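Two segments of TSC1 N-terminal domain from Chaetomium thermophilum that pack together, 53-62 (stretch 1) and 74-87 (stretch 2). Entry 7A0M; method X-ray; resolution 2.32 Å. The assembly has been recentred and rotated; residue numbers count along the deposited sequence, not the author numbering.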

# COMPACT_ATOMS: atom_id res chain seq x y z
N LEU B 53 33.91 -56.86 23.50
CA LEU B 53 32.79 -56.29 24.23
C LEU B 53 31.49 -56.44 23.47
O LEU B 53 30.45 -56.77 24.06
CB LEU B 53 33.06 -54.81 24.52
CG LEU B 53 31.91 -54.01 25.14
CD1 LEU B 53 31.52 -54.61 26.48
CD2 LEU B 53 32.31 -52.55 25.31
N ASN B 54 31.52 -56.21 22.15
CA ASN B 54 30.33 -56.37 21.32
C ASN B 54 29.83 -57.82 21.34
O ASN B 54 28.63 -58.06 21.51
CB ASN B 54 30.62 -55.92 19.88
CG ASN B 54 30.55 -54.40 19.70
OD1 ASN B 54 31.57 -53.73 19.54
ND2 ASN B 54 29.34 -53.86 19.74
N ASP B 55 30.74 -58.78 21.17
CA ASP B 55 30.33 -60.19 21.17
C ASP B 55 29.67 -60.57 22.48
O ASP B 55 28.69 -61.33 22.50
CB ASP B 55 31.54 -61.09 20.89
CG ASP B 55 32.13 -60.87 19.51
OD1 ASP B 55 31.64 -59.97 18.80
OD2 ASP B 55 33.08 -61.60 19.15
N GLU B 56 30.19 -60.06 23.60
CA GLU B 56 29.58 -60.35 24.89
C GLU B 56 28.23 -59.66 25.05
O GLU B 56 27.27 -60.26 25.54
CB GLU B 56 30.53 -59.94 26.02
CG GLU B 56 30.00 -60.29 27.40
CD GLU B 56 29.92 -61.79 27.61
OE1 GLU B 56 30.63 -62.53 26.90
OE2 GLU B 56 29.13 -62.23 28.47
N LEU B 57 28.14 -58.39 24.65
CA LEU B 57 26.87 -57.68 24.72
C LEU B 57 25.79 -58.35 23.87
O LEU B 57 24.63 -58.42 24.27
CB LEU B 57 27.05 -56.22 24.30
CG LEU B 57 27.78 -55.30 25.28
CD1 LEU B 57 27.98 -53.92 24.67
CD2 LEU B 57 27.02 -55.21 26.59
N LEU B 58 26.17 -58.83 22.68
CA LEU B 58 25.24 -59.60 21.86
C LEU B 58 24.75 -60.85 22.59
O LEU B 58 23.56 -61.19 22.55
CB LEU B 58 25.89 -59.97 20.53
CG LEU B 58 24.97 -60.58 19.48
CD1 LEU B 58 23.78 -59.67 19.20
CD2 LEU B 58 25.72 -60.90 18.18
N ALA B 59 25.68 -61.55 23.26
CA ALA B 59 25.32 -62.77 23.97
C ALA B 59 24.33 -62.49 25.09
O ALA B 59 23.36 -63.23 25.26
CB ALA B 59 26.57 -63.45 24.54
N ILE B 60 24.57 -61.44 25.88
CA ILE B 60 23.66 -61.09 26.96
C ILE B 60 22.27 -60.79 26.40
O ILE B 60 21.25 -61.24 26.93
CB ILE B 60 24.21 -59.89 27.75
CG1 ILE B 60 25.49 -60.26 28.50
CG2 ILE B 60 23.17 -59.35 28.72
CD1 ILE B 60 26.20 -59.08 29.11
N TRP B 61 22.23 -60.01 25.31
CA TRP B 61 20.97 -59.66 24.68
C TRP B 61 20.21 -60.90 24.22
O TRP B 61 19.00 -61.02 24.44
CB TRP B 61 21.24 -58.72 23.50
CG TRP B 61 20.02 -58.39 22.68
CD1 TRP B 61 19.64 -58.95 21.50
CD2 TRP B 61 19.04 -57.39 22.98
NE1 TRP B 61 18.49 -58.36 21.04
CE2 TRP B 61 18.09 -57.41 21.94
CE3 TRP B 61 18.86 -56.49 24.04
CZ2 TRP B 61 16.98 -56.56 21.92
CZ3 TRP B 61 17.76 -55.65 24.02
CH2 TRP B 61 16.84 -55.69 22.97
N ASP B 62 20.90 -61.84 23.57
CA ASP B 62 20.24 -63.04 23.08
C ASP B 62 19.76 -63.93 24.22
O ASP B 62 18.59 -64.31 24.28
CB ASP B 62 21.17 -63.83 22.16
CG ASP B 62 20.45 -64.94 21.41
OD1 ASP B 62 19.53 -64.63 20.63
OD2 ASP B 62 20.79 -66.12 21.62
N ALA B 74 17.04 -51.37 31.31
CA ALA B 74 18.31 -51.60 31.98
C ALA B 74 19.43 -51.83 30.98
O ALA B 74 20.54 -51.31 31.14
CB ALA B 74 18.19 -52.78 32.94
N PHE B 75 19.16 -52.62 29.93
CA PHE B 75 20.17 -52.91 28.92
C PHE B 75 20.60 -51.64 28.18
O PHE B 75 21.77 -51.48 27.84
CB PHE B 75 19.66 -53.96 27.94
CG PHE B 75 20.67 -54.37 26.91
CD1 PHE B 75 21.66 -55.28 27.23
CD2 PHE B 75 20.61 -53.87 25.62
CE1 PHE B 75 22.59 -55.67 26.28
CE2 PHE B 75 21.54 -54.26 24.67
CZ PHE B 75 22.53 -55.16 25.00
N VAL B 76 19.65 -50.74 27.92
CA VAL B 76 20.00 -49.49 27.23
C VAL B 76 20.91 -48.65 28.11
O VAL B 76 21.86 -48.03 27.62
CB VAL B 76 18.73 -48.73 26.82
CG1 VAL B 76 19.09 -47.37 26.25
CG2 VAL B 76 17.93 -49.53 25.81
N ALA B 77 20.65 -48.62 29.42
CA ALA B 77 21.51 -47.88 30.34
C ALA B 77 22.93 -48.42 30.31
O ALA B 77 23.90 -47.65 30.33
CB ALA B 77 20.94 -47.94 31.76
N VAL B 78 23.08 -49.75 30.26
CA VAL B 78 24.40 -50.34 30.14
C VAL B 78 25.03 -50.00 28.80
O VAL B 78 26.23 -49.69 28.72
CB VAL B 78 24.31 -51.87 30.33
CG1 VAL B 78 25.70 -52.46 30.37
CG2 VAL B 78 23.56 -52.20 31.59
N LEU B 79 24.24 -50.04 27.73
CA LEU B 79 24.76 -49.75 26.40
C LEU B 79 25.19 -48.29 26.27
O LEU B 79 26.13 -47.99 25.53
CB LEU B 79 23.72 -50.11 25.35
CG LEU B 79 24.20 -50.23 23.91
CD1 LEU B 79 25.39 -51.18 23.82
CD2 LEU B 79 23.06 -50.74 23.05
N ARG B 80 24.51 -47.38 26.98
CA ARG B 80 24.90 -45.97 26.94
C ARG B 80 26.27 -45.77 27.59
O ARG B 80 27.11 -45.04 27.04
CB ARG B 80 23.84 -45.12 27.63
CG ARG B 80 22.51 -45.09 26.90
CD ARG B 80 21.42 -44.38 27.68
NE ARG B 80 21.82 -43.06 28.14
CZ ARG B 80 21.15 -42.34 29.04
NH1 ARG B 80 20.04 -42.83 29.57
NH2 ARG B 80 21.59 -41.15 29.40
N GLN B 81 26.50 -46.38 28.74
CA GLN B 81 27.77 -46.18 29.44
C GLN B 81 28.93 -46.86 28.72
O GLN B 81 30.05 -46.34 28.75
CB GLN B 81 27.66 -46.71 30.87
CG GLN B 81 26.56 -46.09 31.69
CD GLN B 81 26.53 -46.64 33.10
OE1 GLN B 81 27.56 -47.09 33.61
NE2 GLN B 81 25.37 -46.61 33.74
N LEU B 82 28.69 -47.99 28.08
CA LEU B 82 29.74 -48.72 27.38
C LEU B 82 29.91 -48.28 25.93
O LEU B 82 30.75 -48.84 25.22
CB LEU B 82 29.45 -50.23 27.41
CG LEU B 82 29.78 -50.96 28.72
CD1 LEU B 82 29.28 -52.39 28.67
CD2 LEU B 82 31.28 -50.93 28.98
N ARG B 83 29.13 -47.29 25.49
CA ARG B 83 29.24 -46.79 24.12
C ARG B 83 30.64 -46.34 23.72
O ARG B 83 31.07 -46.67 22.61
CB ARG B 83 28.24 -45.65 23.92
CG ARG B 83 28.23 -45.07 22.52
CD ARG B 83 27.23 -43.94 22.42
NE ARG B 83 27.57 -42.87 23.36
CZ ARG B 83 28.49 -41.93 23.13
NH1 ARG B 83 29.17 -41.92 22.00
NH2 ARG B 83 28.72 -41.00 24.05
N PRO B 84 31.40 -45.58 24.54
CA PRO B 84 32.74 -45.18 24.10
C PRO B 84 33.67 -46.36 23.84
O PRO B 84 34.57 -46.26 23.00
CB PRO B 84 33.25 -44.32 25.26
CG PRO B 84 32.02 -43.81 25.92
CD PRO B 84 31.04 -44.94 25.82
N GLY B 85 33.47 -47.47 24.54
CA GLY B 85 34.31 -48.64 24.37
C GLY B 85 33.89 -49.61 23.30
O GLY B 85 34.52 -50.67 23.16
N LEU B 86 32.84 -49.31 22.52
CA LEU B 86 32.40 -50.24 21.48
C LEU B 86 33.36 -50.26 20.30
O LEU B 86 33.50 -51.30 19.64
CB LEU B 86 31.00 -49.86 21.00
CG LEU B 86 29.86 -50.03 22.00
CD1 LEU B 86 28.56 -49.49 21.42
CD2 LEU B 86 29.72 -51.49 22.38
N GLY B 87 34.00 -49.14 20.02
CA GLY B 87 34.97 -49.08 18.94
C GLY B 87 34.50 -48.40 17.67
O GLY B 87 34.34 -47.17 17.63

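Stretch 1 is helical throughout, and the helix at the start of stretch 2 runs against it almost exactly antiparallel, with 175° between their directions. Their axes come no closer than 12.0 Å, a wide spacing that leaves room for large side chains to fill the gap between the backbones. Because the chains run in opposite senses, the register pairs W61 with F75, L57 with L79 and N54 with L86. Within each helix the main chain satisfies itself, as in W61 N to L57 O (3.1 Å) and L79 N to F75 O (2.9 Å), so what passes between the stretches is chiefly apolar contact.

F75 gives the most surface to the contact, 97 Å². Its CA-to-CB bond points toward stretch 1, and with chi1 in the t well the ring reaches the neighbouring helix. W61 lies over one face of that ring, CE3 of W61 standing 3.5 Å from CD2 of F75. The six-membered ring of W61 and the ring of F75 have centroids 5.0 Å apart and planes inclined at 46°, an oblique pairing in which two broad, flat groups still touch closely. I60 CG2 and L57 CD2 each approach F75 CE1 at 4.5 Å, adding aliphatic bulk beside the aromatic pair. A large, rigid hydrocarbon ring suits this site, since it spans the space between helices and can meet several partners at once.

L57 comes next, covered over 81 Å² and also directed toward the other stretch. Its branched end suits a crowded position: CD1 meets L79 CD1 at 3.9 Å and L86 CD2 at 3.8 Å, while CD2 lies 4.2 Å from L82 CD1. L79 and L86 both leave their backbones sideways, yet the flexible leucine side chain brings their ends nearer to stretch 1. The resulting leucine cluster excludes water without requiring directional bonds.

L53, one helical turn earlier, extends the cluster and contributes 73 Å². Its CD1 packs on L82 CD1 at 3.8 Å, and its CD2 lies 4.1 Å from L86 CD2 and 3.6 Å from the backbone O of G85. The backbone comes close here, and G85 has no side chain; an ideal CB on it would stand just 3.8 Å from L53 CD2, leaving little spare room. Alongside, the side chain of N54 brings a polar group to the edge of this leucine packing, near the end of stretch 2.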